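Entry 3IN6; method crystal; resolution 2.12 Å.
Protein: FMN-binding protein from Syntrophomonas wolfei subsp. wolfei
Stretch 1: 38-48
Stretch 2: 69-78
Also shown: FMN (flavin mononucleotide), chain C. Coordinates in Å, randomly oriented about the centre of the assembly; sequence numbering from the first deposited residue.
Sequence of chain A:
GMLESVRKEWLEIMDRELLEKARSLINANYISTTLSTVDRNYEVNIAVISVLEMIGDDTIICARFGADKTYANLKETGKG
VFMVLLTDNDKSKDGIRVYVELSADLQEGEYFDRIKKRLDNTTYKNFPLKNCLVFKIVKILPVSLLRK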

# COMPACT_ATOMS: atom_id res chain seq x y z
N VAL A 38 1.61 8.89 -5.32
CA VAL A 38 2.90 9.57 -5.32
C VAL A 38 2.75 11.02 -5.80
O VAL A 38 1.82 11.31 -6.55
CB VAL A 38 3.92 8.87 -6.28
CG1 VAL A 38 3.46 8.99 -7.72
CG2 VAL A 38 5.33 9.45 -6.12
N ASP A 39 3.63 11.92 -5.34
CA ASP A 39 3.64 13.32 -5.81
C ASP A 39 4.79 13.54 -6.79
O ASP A 39 5.56 12.60 -7.04
CB ASP A 39 3.67 14.35 -4.67
CG ASP A 39 5.05 14.51 -4.00
OD1 ASP A 39 6.01 13.76 -4.29
OD2 ASP A 39 5.16 15.43 -3.18
N ARG A 40 4.88 14.77 -7.32
CA ARG A 40 5.88 15.16 -8.32
C ARG A 40 7.34 14.99 -7.87
O ARG A 40 8.25 14.92 -8.70
CB ARG A 40 5.67 16.64 -8.76
CG ARG A 40 5.75 17.59 -7.58
CD ARG A 40 6.16 19.02 -7.84
NE ARG A 40 5.05 19.87 -8.18
CZ ARG A 40 4.91 21.15 -7.83
NH1 ARG A 40 5.78 21.79 -7.07
NH2 ARG A 40 3.82 21.79 -8.24
N ASN A 41 7.55 14.99 -6.55
CA ASN A 41 8.88 14.81 -5.97
C ASN A 41 9.18 13.37 -5.57
O ASN A 41 10.15 13.13 -4.85
CB ASN A 41 9.09 15.73 -4.77
CG ASN A 41 9.82 16.98 -5.13
OD1 ASN A 41 9.42 17.73 -6.05
ND2 ASN A 41 10.90 17.24 -4.42
N TYR A 42 8.34 12.44 -6.01
CA TYR A 42 8.49 11.01 -5.77
C TYR A 42 8.13 10.56 -4.35
O TYR A 42 8.39 9.41 -3.97
CB TYR A 42 9.91 10.51 -6.18
CG TYR A 42 10.20 10.73 -7.65
CD1 TYR A 42 9.56 9.97 -8.62
CD2 TYR A 42 11.11 11.70 -8.07
CE1 TYR A 42 9.80 10.17 -9.96
CE2 TYR A 42 11.36 11.89 -9.43
CZ TYR A 42 10.70 11.13 -10.36
OH TYR A 42 10.94 11.29 -11.71
N GLU A 43 7.50 11.44 -3.57
CA GLU A 43 7.10 11.10 -2.20
C GLU A 43 5.86 10.21 -2.32
O GLU A 43 4.85 10.61 -2.90
CB GLU A 43 6.83 12.38 -1.37
N VAL A 44 5.95 9.00 -1.79
CA VAL A 44 4.88 8.03 -1.90
C VAL A 44 3.98 8.07 -0.67
O VAL A 44 4.44 8.26 0.45
CB VAL A 44 5.46 6.59 -2.07
CG1 VAL A 44 4.35 5.56 -2.20
CG2 VAL A 44 6.38 6.53 -3.27
N ASN A 45 2.68 7.92 -0.90
CA ASN A 45 1.71 7.83 0.17
C ASN A 45 0.90 6.57 -0.03
O ASN A 45 0.86 6.02 -1.14
CB ASN A 45 0.74 9.02 0.15
CG ASN A 45 -0.08 9.14 1.44
OD1 ASN A 45 0.44 8.90 2.52
ND2 ASN A 45 -1.36 9.51 1.33
N ILE A 46 0.28 6.13 1.05
CA ILE A 46 -0.67 5.02 1.07
C ILE A 46 -1.80 5.38 2.06
O ILE A 46 -1.57 5.99 3.11
CB ILE A 46 -0.01 3.70 1.44
CG1 ILE A 46 -1.04 2.57 1.31
CG2 ILE A 46 0.63 3.79 2.82
CD1 ILE A 46 -0.47 1.20 1.46
N ALA A 47 -3.02 5.01 1.70
CA ALA A 47 -4.18 5.31 2.52
C ALA A 47 -5.20 4.19 2.38
O ALA A 47 -5.27 3.53 1.32
CB ALA A 47 -4.81 6.65 2.10
N VAL A 48 -5.97 3.96 3.44
CA VAL A 48 -7.05 2.98 3.41
C VAL A 48 -8.23 3.59 2.62
O VAL A 48 -8.68 4.70 2.92
CB VAL A 48 -7.50 2.58 4.82
CG1 VAL A 48 -8.66 1.62 4.74
CG2 VAL A 48 -6.33 1.97 5.60
N LYS A 69 -4.29 13.95 1.07
CA LYS A 69 -2.96 13.82 0.46
C LYS A 69 -3.05 12.91 -0.78
O LYS A 69 -2.51 13.23 -1.84
CB LYS A 69 -1.97 13.28 1.49
CG LYS A 69 -0.46 13.25 1.12
CD LYS A 69 0.09 14.63 0.78
CE LYS A 69 1.44 14.94 1.51
NZ LYS A 69 2.45 13.89 1.35
N THR A 70 -3.73 11.78 -0.62
CA THR A 70 -4.01 10.85 -1.73
C THR A 70 -4.60 11.58 -2.93
O THR A 70 -4.15 11.40 -4.08
CB THR A 70 -4.99 9.76 -1.26
OG1 THR A 70 -4.34 9.02 -0.22
CG2 THR A 70 -5.36 8.79 -2.39
N TYR A 71 -5.57 12.45 -2.66
CA TYR A 71 -6.22 13.24 -3.70
C TYR A 71 -5.26 14.23 -4.34
O TYR A 71 -5.22 14.34 -5.57
CB TYR A 71 -7.43 13.99 -3.13
CG TYR A 71 -8.11 14.87 -4.13
CD1 TYR A 71 -8.84 14.32 -5.18
CD2 TYR A 71 -8.06 16.25 -4.01
CE1 TYR A 71 -9.50 15.13 -6.10
CE2 TYR A 71 -8.72 17.07 -4.93
CZ TYR A 71 -9.43 16.50 -5.97
OH TYR A 71 -10.06 17.30 -6.87
N ALA A 72 -4.52 14.96 -3.51
CA ALA A 72 -3.52 15.92 -4.01
C ALA A 72 -2.48 15.22 -4.89
O ALA A 72 -2.07 15.76 -5.91
CB ALA A 72 -2.82 16.64 -2.86
N ASN A 73 -2.03 14.04 -4.48
CA ASN A 73 -1.08 13.24 -5.29
C ASN A 73 -1.68 12.87 -6.67
O ASN A 73 -1.07 13.13 -7.74
CB ASN A 73 -0.66 12.00 -4.54
CG ASN A 73 0.31 12.30 -3.40
OD1 ASN A 73 0.89 13.38 -3.34
ND2 ASN A 73 0.50 11.33 -2.53
N LEU A 74 -2.89 12.34 -6.65
CA LEU A 74 -3.56 11.96 -7.90
C LEU A 74 -3.66 13.14 -8.86
O LEU A 74 -3.45 12.97 -10.05
CB LEU A 74 -4.93 11.35 -7.63
CG LEU A 74 -4.86 9.99 -6.94
CD1 LEU A 74 -6.25 9.56 -6.47
CD2 LEU A 74 -4.18 8.92 -7.85
N LYS A 75 -3.91 14.34 -8.34
CA LYS A 75 -4.00 15.52 -9.21
C LYS A 75 -2.63 15.96 -9.71
O LYS A 75 -2.55 16.62 -10.74
CB LYS A 75 -4.69 16.71 -8.53
CG LYS A 75 -6.09 16.45 -7.99
CD LYS A 75 -7.11 16.06 -9.05
CE LYS A 75 -7.46 17.24 -9.97
NZ LYS A 75 -8.54 16.87 -10.93
N GLU A 76 -1.56 15.64 -8.99
CA GLU A 76 -0.20 15.99 -9.45
C GLU A 76 0.34 15.01 -10.47
O GLU A 76 0.87 15.41 -11.50
CB GLU A 76 0.82 16.02 -8.30
CG GLU A 76 0.72 17.23 -7.45
CD GLU A 76 1.83 17.36 -6.43
OE1 GLU A 76 2.92 16.78 -6.57
OE2 GLU A 76 1.58 18.10 -5.47
N THR A 77 0.22 13.72 -10.19
CA THR A 77 0.80 12.69 -11.04
C THR A 77 -0.18 11.75 -11.72
O THR A 77 0.17 11.11 -12.71
CB THR A 77 1.75 11.80 -10.21
OG1 THR A 77 1.00 11.07 -9.22
CG2 THR A 77 2.79 12.63 -9.54
N GLY A 78 -1.37 11.58 -11.14
CA GLY A 78 -2.38 10.73 -11.74
C GLY A 78 -2.19 9.23 -11.61
O GLY A 78 -3.07 8.47 -12.03
N1 FMN C . -11.49 7.80 2.49
C2 FMN C . -11.95 8.07 1.21
O2 FMN C . -11.83 9.21 0.74
N3 FMN C . -12.55 7.06 0.47
C4 FMN C . -12.70 5.78 0.99
O4 FMN C . -13.25 4.91 0.30
C4A FMN C . -12.24 5.52 2.29
N5 FMN C . -12.38 4.25 2.86
C5A FMN C . -11.93 3.98 4.14
C6 FMN C . -12.07 2.69 4.67
C7 FMN C . -11.63 2.40 5.96
C7M FMN C . -11.80 1.01 6.50
C8 FMN C . -11.01 3.40 6.73
C8M FMN C . -10.50 3.10 8.12
C9 FMN C . -10.85 4.68 6.20
C9A FMN C . -11.32 4.99 4.89
N10 FMN C . -11.17 6.26 4.33
C10 FMN C . -11.64 6.53 3.04
C1' FMN C . -10.53 7.39 5.12
C2' FMN C . -9.07 7.63 4.75
O2' FMN C . -8.32 6.43 4.87
C3' FMN C . -8.50 8.74 5.64
O3' FMN C . -9.09 9.96 5.25
C4' FMN C . -6.97 8.85 5.61
O4' FMN C . -6.53 9.70 6.64
C5' FMN C . -6.46 9.40 4.29
O5' FMN C . -5.05 9.40 4.30
P FMN C . -4.19 10.48 3.45
O1P FMN C . -4.30 11.85 4.04
O2P FMN C . -4.63 10.55 2.00
O3P FMN C . -2.78 10.00 3.62
O HOH W 1 -0.62 9.84 -7.47
O HOH W 2 3.36 14.50 -1.18
O HOH W 3 3.16 11.83 -1.02

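A tight turn and the strand that follows it lie along one flank of a helix. Residues 39 to 42 form a type I turn, closed by Tyr-42 N to Asp-39 O at 3.0 Å, and Asp-39 N to Glu-43 O, also 3.0 Å, ties off its base. Strand 44-48 then runs at 131° to helix 69-77, an oblique crossing slightly nearer perpendicular than antiparallel, with the axes 8.8 Å apart at closest approach. The fit is tightest at the turn, where the CA atoms of Asp-39 and Asn-73 are 4.7 Å apart; at Asn-45 and Thr-70 the CA atoms stand 6.7 Å apart. Gly-78, with positive phi, leaves the helical conformation just after Thr-77.

The strand alternates as a strand should: Asn-45 and Ala-47 point toward the helix, Val-44 and Ile-46 away. The helix answers with residues 69, 70, 73, 76 and 77, a spacing that keeps one flank in contact over two turns.

One direct hydrogen bond crosses the contact. Arg-40 N gives its hydrogen to Glu-76 OE1 at 2.9 Å and 174°, so the carboxylate reads the turn's backbone. The arginine's charge plays a looser part: Arg-40 NE is 4.1 Å from Glu-76 OE1, and that oxygen lies well out of the guanidinium plane. Asp-39 spends one carboxylate oxygen on the turn: OD1 accepts from Glu-43 N at 2.8 Å and weakly from Asn-41 N at 3.0 Å.

Thr-77 works beside this pair. Its methyl CG2 packs 3.5 Å from Asp-39 C, while water 1 donates to Thr-77 OG1 at 2.7 Å and accepts from Val-38 N at 3.2 Å, bridging side chain to backbone. Farther along, water 3 links three groups: it donates to Glu-43 O at 2.8 Å and accepts from Asn-73 ND2 at 3.1 Å and, weakly, from Lys-69 NZ at 3.2 Å. Water 2 accepts from Lys-69 NZ at 2.8 Å and donates weakly to Asp-39 OD2 at 2.8 Å, so the lysine reaches the turn through solvent.

At the other end the FMN phosphate joins the elements. Asn-45 ND2 donates to FMN O3P at 2.7 Å, and Thr-70 donates to FMN O2P twice, from N at 3.0 Å and from OG1 at 2.7 Å. Ala-47 offers only a methyl here, its CB 3.3 Å from Thr-70 OG1 and 3.5 Å from FMN O5'. The design lesson is economical: direct backbone recognition at the turn, water in the middle, and a shared anion where strand and helix stand farther apart.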